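Side-chain contacts in protein K7 (Vaccinia virus WR, PDB 3JRV), which helps vaccinia virus evade innate immunity by binding host DDX3, TRAF6 and IRAK2, preventing IRF3 and NF-kappa-B activation: residues 18-21 with 25-28; 54-59 with 141-146. All blocks are in the same frame, centred on the assembly; numbering follows the deposited sequence. Where two conformers were deposited one is given.

Interactions 1 and 2 lie about 9 Å apart, centre to centre, on the same side of the chain's centre, and helix 134-148 runs past both. L144 joins them through its two methyls: CD1 packs 3.9 Å from I20 CG2 of interaction 1, while CD2 faces segment 54-59 in interaction 2. A second join is I26 CD1, which sits 3.8 Å from I141 CB. The backbone takes part too: I20 O packs 3.5 Å from E145 CG. The bound DDX3 peptide meets I27 and D28 of segment 25-28, whereas the apolar joins to helix 134-148 run through I20 and I26.

Interaction 1 (18-21 with 25-28); sequences DKIC and SIID
S25 meets the loop 18-21 with its CB rather than its hydroxyl: the terminal methyl I20 CD1 comes to 3.9 Å of S25 CB, but I20 CD1 and S25 OG are 5.1 Å apart. I20 reaches this far because its longer branch is nearly straight, CG1 opposite the backbone N (chi1 -180°) and CD1 extended beyond it (chi2 154°). The approach is therefore a single methyl laid against the serine just before helix 26-42. At I26 the helix begins, and the same methyl finds its second neighbour, I26 CD1, at 4.0 Å. The CG1 branch of I26 folds at chi2 (-75°), which swings its methyl round to the loop, and the two isoleucine side chains cross at about a right angle. In this Bcl-2-like helical fold the pair joins the loop before helix 26-42 to the first turn of that helix by apolar packing. I26 is buried, with L140 and I141 of helix 134-148 and M132 also against its side chain. Elsewhere the loop is held by polar bonds, K19 NZ to L148 O and D18 OD1 to R52 N. I27 and D28 turn to another surface, where both meet the bound DDX3 peptide: I27 packs on a basic side chain of the peptide, and D28 OD1 forms a salt bridge with a basic side chain there.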
loop_
_atom_site.group_PDB
_atom_site.type_symbol
_atom_site.label_atom_id
_atom_site.label_comp_id
_atom_site.label_asym_id
_atom_site.label_seq_id
_atom_site.Cartn_x
_atom_site.Cartn_y
_atom_site.Cartn_z
ATOM N N ASP A 18 -13.476 -10.068 0.098
ATOM C CA ASP A 18 -14.382 -9.070 -0.440
ATOM C C ASP A 18 -14.824 -8.102 0.637
ATOM O O ASP A 18 -15.537 -7.168 0.320
ATOM C CB ASP A 18 -15.639 -9.716 -1.015
ATOM C CG ASP A 18 -15.391 -10.395 -2.371
ATOM O OD1 ASP A 18 -14.279 -10.226 -2.944
ATOM O OD2 ASP A 18 -16.267 -11.166 -2.850
ATOM N N LYS A 19 -14.392 -8.320 1.871
ATOM C CA LYS A 19 -14.880 -7.539 3.037
ATOM C C LYS A 19 -13.723 -7.310 3.987
ATOM O O LYS A 19 -12.813 -8.145 4.066
ATOM C CB LYS A 19 -15.930 -8.405 3.846
ATOM C CG LYS A 19 -17.174 -8.924 3.140
ATOM C CD LYS A 19 -18.099 -7.805 2.773
ATOM C CE LYS A 19 -19.364 -8.328 2.083
ATOM N NZ LYS A 19 -20.314 -7.183 2.045
ATOM N N ILE A 20 -13.791 -6.260 4.814
ATOM C CA ILE A 20 -13.013 -6.210 6.058
ATOM C C ILE A 20 -13.858 -5.519 7.113
ATOM O O ILE A 20 -14.376 -4.416 6.893
ATOM C CB ILE A 20 -11.665 -5.458 5.922
ATOM C CG1 ILE A 20 -10.906 -5.455 7.251
ATOM C CG2 ILE A 20 -11.859 -4.005 5.372
ATOM C CD1 ILE A 20 -9.421 -5.321 7.094
ATOM N N CYS A 21 -13.936 -6.139 8.272
ATOM C CA CYS A 21 -14.758 -5.537 9.323
ATOM C C CYS A 21 -14.150 -5.664 10.704
ATOM O O CYS A 21 -14.882 -5.706 11.714
ATOM C CB CYS A 21 -16.151 -6.155 9.307
ATOM S SG CYS A 21 -16.010 -7.892 9.665
ATOM N N SER A 25 -7.295 -5.379 11.996
ATOM C CA SER A 25 -6.674 -6.012 10.826
ATOM C C SER A 25 -6.183 -5.008 9.791
ATOM O O SER A 25 -5.576 -5.392 8.807
ATOM C CB SER A 25 -7.644 -6.999 10.167
ATOM O OG SER A 25 -7.817 -8.111 11.025
ATOM N N ILE A 26 -6.455 -3.726 10.018
ATOM C CA ILE A 26 -6.217 -2.722 8.998
ATOM C C ILE A 26 -4.725 -2.540 8.697
ATOM O O ILE A 26 -4.341 -2.486 7.520
ATOM C CB ILE A 26 -6.894 -1.365 9.361
ATOM C CG1 ILE A 26 -8.401 -1.463 9.152
ATOM C CG2 ILE A 26 -6.325 -0.210 8.518
ATOM C CD1 ILE A 26 -8.879 -1.444 7.680
ATOM N N ILE A 27 -3.903 -2.460 9.735
ATOM C CA ILE A 27 -2.442 -2.329 9.514
ATOM C C ILE A 27 -1.896 -3.545 8.761
ATOM O O ILE A 27 -1.098 -3.399 7.814
ATOM C CB ILE A 27 -1.684 -2.067 10.831
ATOM C CG1 ILE A 27 -2.057 -0.668 11.317
ATOM C CG2 ILE A 27 -0.143 -2.161 10.629
ATOM C CD1 ILE A 27 -1.410 -0.260 12.653
ATOM N N ASP A 28 -2.312 -4.736 9.185
ATOM C CA ASP A 28 -1.846 -5.953 8.507
ATOM C C ASP A 28 -2.256 -5.925 7.041
ATOM O O ASP A 28 -1.472 -6.333 6.154
ATOM C CB ASP A 28 -2.429 -7.212 9.162
ATOM C CG ASP A 28 -1.874 -7.474 10.546
ATOM O OD1 ASP A 28 -0.712 -7.109 10.860
ATOM O OD2 ASP A 28 -2.653 -7.986 11.376
#

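Interaction 2 (54-59 with 141-146); sequences YKELMK and ILFLEK
E56 and L57 face L144 and F143 where helix 52-58 passes helix 134-148 within the all-helical Bcl-2-like fold of K7. The segment axes stay 11.0 Å apart and their directions differ by 117°; segments 54-59 and 141-146 touch through a few side-chain atoms and together bury 142 Å². Apolar packing centres on one methyl, L144 CD2. It lies 3.9 Å from E56 CB, the near end of the glutamate chain, and 4.3 Å from L57 CD2, thereby bridging two consecutive residues of helix 52-58. L144 holds CG beside its own backbone N (chi1 -65°), which carries the isobutyl group across the gap. L57 also rests on L29 and Y33 of helix 26-42, and through it three helices share this hydrophobic patch. A looser approach joins the glutamate head to an aromatic ring: E56 OE1 stands 4.3 Å from F143 CE2 and meets the ring obliquely. The F143 ring in turn meets that of F99. A salt bridge lies within segment 54-59. E56 bends at chi2, and its carboxylate pairs with K59, three residues on; with E56 largely buried, the lysine probably helps to keep it ionised. In this salt bridge K59 NZ stands 3.1 Å from E56 OE2 and approaches from above the carboxylate, 39° out of its plane.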
loop_
_atom_site.group_PDB
_atom_site.type_symbol
_atom_site.label_atom_id
_atom_site.label_comp_id
_atom_site.label_asym_id
_atom_site.label_seq_id
_atom_site.Cartn_x
_atom_site.Cartn_y
_atom_site.Cartn_z
ATOM N N TYR A 54 -8.932 -5.834 -2.103
ATOM C CA TYR A 54 -7.732 -5.390 -2.850
ATOM C C TYR A 54 -8.094 -4.475 -4.001
ATOM O O TYR A 54 -7.411 -3.477 -4.218
ATOM C CB TYR A 54 -6.954 -6.598 -3.380
ATOM C CG TYR A 54 -5.878 -7.097 -2.456
ATOM C CD1 TYR A 54 -6.020 -7.086 -1.075
ATOM C CD2 TYR A 54 -4.751 -7.737 -2.992
ATOM C CE1 TYR A 54 -5.053 -7.667 -0.226
ATOM C CE2 TYR A 54 -3.770 -8.251 -2.168
ATOM C CZ TYR A 54 -3.892 -8.197 -0.799
ATOM O OH TYR A 54 -2.912 -8.813 -0.067
ATOM N N LYS A 55 -9.147 -4.785 -4.750
ATOM C CA LYS A 55 -9.565 -3.903 -5.874
ATOM C C LYS A 55 -9.873 -2.495 -5.342
ATOM O O LYS A 55 -9.518 -1.505 -5.984
ATOM C CB LYS A 55 -10.750 -4.515 -6.637
ATOM C CG LYS A 55 -10.274 -5.667 -7.540
ATOM C CD LYS A 55 -11.423 -6.302 -8.282
ATOM C CE LYS A 55 -10.929 -7.484 -9.094
ATOM N NZ LYS A 55 -12.081 -8.386 -9.314
ATOM N N GLU A 56 -10.540 -2.395 -4.177
ATOM C CA GLU A 56 -10.797 -1.067 -3.615
ATOM C C GLU A 56 -9.507 -0.332 -3.294
ATOM O O GLU A 56 -9.391 0.874 -3.577
ATOM C CB GLU A 56 -11.631 -1.143 -2.329
ATOM C CG GLU A 56 -13.130 -1.096 -2.490
ATOM C CD GLU A 56 -13.688 -0.118 -3.525
ATOM O OE1 GLU A 56 -13.542 1.144 -3.501
ATOM O OE2 GLU A 56 -14.464 -0.650 -4.311
ATOM N N LEU A 57 -8.535 -1.038 -2.704
ATOM C CA LEU A 57 -7.229 -0.415 -2.400
ATOM C C LEU A 57 -6.541 0.011 -3.688
ATOM O O LEU A 57 -5.894 1.083 -3.704
ATOM C CB LEU A 57 -6.312 -1.351 -1.579
ATOM C CG LEU A 57 -6.948 -1.737 -0.217
ATOM C CD1 LEU A 57 -5.980 -2.740 0.469
ATOM C CD2 LEU A 57 -7.089 -0.499 0.626
HETATM N N MSE A 58 -6.688 -0.779 -4.760
HETATM C CA MSE A 58 -6.008 -0.430 -6.016
HETATM C C MSE A 58 -6.529 0.886 -6.594
HETATM O O MSE A 58 -5.801 1.579 -7.327
HETATM C CB MSE A 58 -6.184 -1.573 -7.033
HETATM C CG MSE A 58 -5.392 -2.741 -6.531
HETATM SE SE MSE A 58 -5.740 -4.378 -7.525
HETATM C CE MSE A 58 -4.566 -3.848 -8.872
ATOM N N LYS A 59 -7.802 1.207 -6.317
ATOM C CA LYS A 59 -8.343 2.511 -6.744
ATOM C C LYS A 59 -7.620 3.721 -6.131
ATOM O O LYS A 59 -7.731 4.842 -6.658
ATOM C CB LYS A 59 -9.842 2.615 -6.436
ATOM C CG LYS A 59 -10.631 1.636 -7.300
ATOM C CD LYS A 59 -12.113 1.637 -6.962
ATOM C CE LYS A 59 -12.823 0.408 -7.485
ATOM N NZ LYS A 59 -14.274 0.582 -7.170
ATOM N N ILE A 141 -11.174 2.171 7.481
ATOM C CA ILE A 141 -12.128 1.050 7.606
ATOM C C ILE A 141 -13.567 1.503 7.355
ATOM O O ILE A 141 -14.332 0.779 6.747
ATOM C CB ILE A 141 -12.020 0.294 8.931
ATOM C CG1 ILE A 141 -12.845 -0.991 8.828
ATOM C CG2 ILE A 141 -12.468 1.156 10.109
ATOM C CD1 ILE A 141 -12.477 -1.977 9.938
ATOM N N LEU A 142 -13.910 2.732 7.757
ATOM C CA LEU A 142 -15.276 3.214 7.500
ATOM C C LEU A 142 -15.497 3.367 5.992
ATOM O O LEU A 142 -16.560 3.071 5.472
ATOM C CB LEU A 142 -15.523 4.561 8.220
ATOM C CG LEU A 142 -15.495 4.379 9.737
ATOM C CD1 LEU A 142 -15.567 5.699 10.468
ATOM C CD2 LEU A 142 -16.520 3.330 10.250
ATOM N N PHE A 143 -14.470 3.873 5.299
ATOM C CA PHE A 143 -14.567 4.031 3.864
ATOM C C PHE A 143 -14.744 2.665 3.181
ATOM O O PHE A 143 -15.582 2.508 2.291
ATOM C CB PHE A 143 -13.331 4.756 3.324
ATOM C CG PHE A 143 -13.296 4.819 1.837
ATOM C CD1 PHE A 143 -13.935 5.854 1.135
ATOM C CD2 PHE A 143 -12.584 3.853 1.120
ATOM C CE1 PHE A 143 -13.898 5.921 -0.270
ATOM C CE2 PHE A 143 -12.545 3.912 -0.307
ATOM C CZ PHE A 143 -13.214 4.935 -0.991
ATOM N N LEU A 144 -13.889 1.707 3.562
ATOM C CA LEU A 144 -13.962 0.404 2.931
ATOM C C LEU A 144 -15.297 -0.285 3.235
ATOM O O LEU A 144 -15.887 -0.870 2.329
ATOM C CB LEU A 144 -12.802 -0.480 3.386
ATOM C CG LEU A 144 -11.429 0.037 2.932
ATOM C CD1 LEU A 144 -10.342 -0.810 3.629
ATOM C CD2 LEU A 144 -11.314 -0.084 1.408
ATOM N N GLU A 145 -15.793 -0.193 4.479
ATOM C CA GLU A 145 -17.099 -0.805 4.794
ATOM C C GLU A 145 -18.214 -0.196 3.956
ATOM O O GLU A 145 -19.073 -0.883 3.409
ATOM C CB GLU A 145 -17.383 -0.698 6.303
ATOM C CG GLU A 145 -16.427 -1.614 7.124
ATOM C CD GLU A 145 -16.503 -1.440 8.626
ATOM O OE1 GLU A 145 -16.764 -0.316 9.119
ATOM O OE2 GLU A 145 -16.172 -2.426 9.321
ATOM N N LYS A 146 -18.179 1.122 3.798
ATOM C CA LYS A 146 -19.195 1.758 2.991
ATOM C C LYS A 146 -19.158 1.304 1.510
ATOM O O LYS A 146 -20.180 1.003 0.919
ATOM C CB LYS A 146 -19.094 3.280 3.157
ATOM C CG LYS A 146 -19.715 4.054 1.996
ATOM C CD LYS A 146 -19.304 5.519 1.995
ATOM C CE LYS A 146 -17.785 5.700 1.786
ATOM N NZ LYS A 146 -17.312 6.987 2.423
#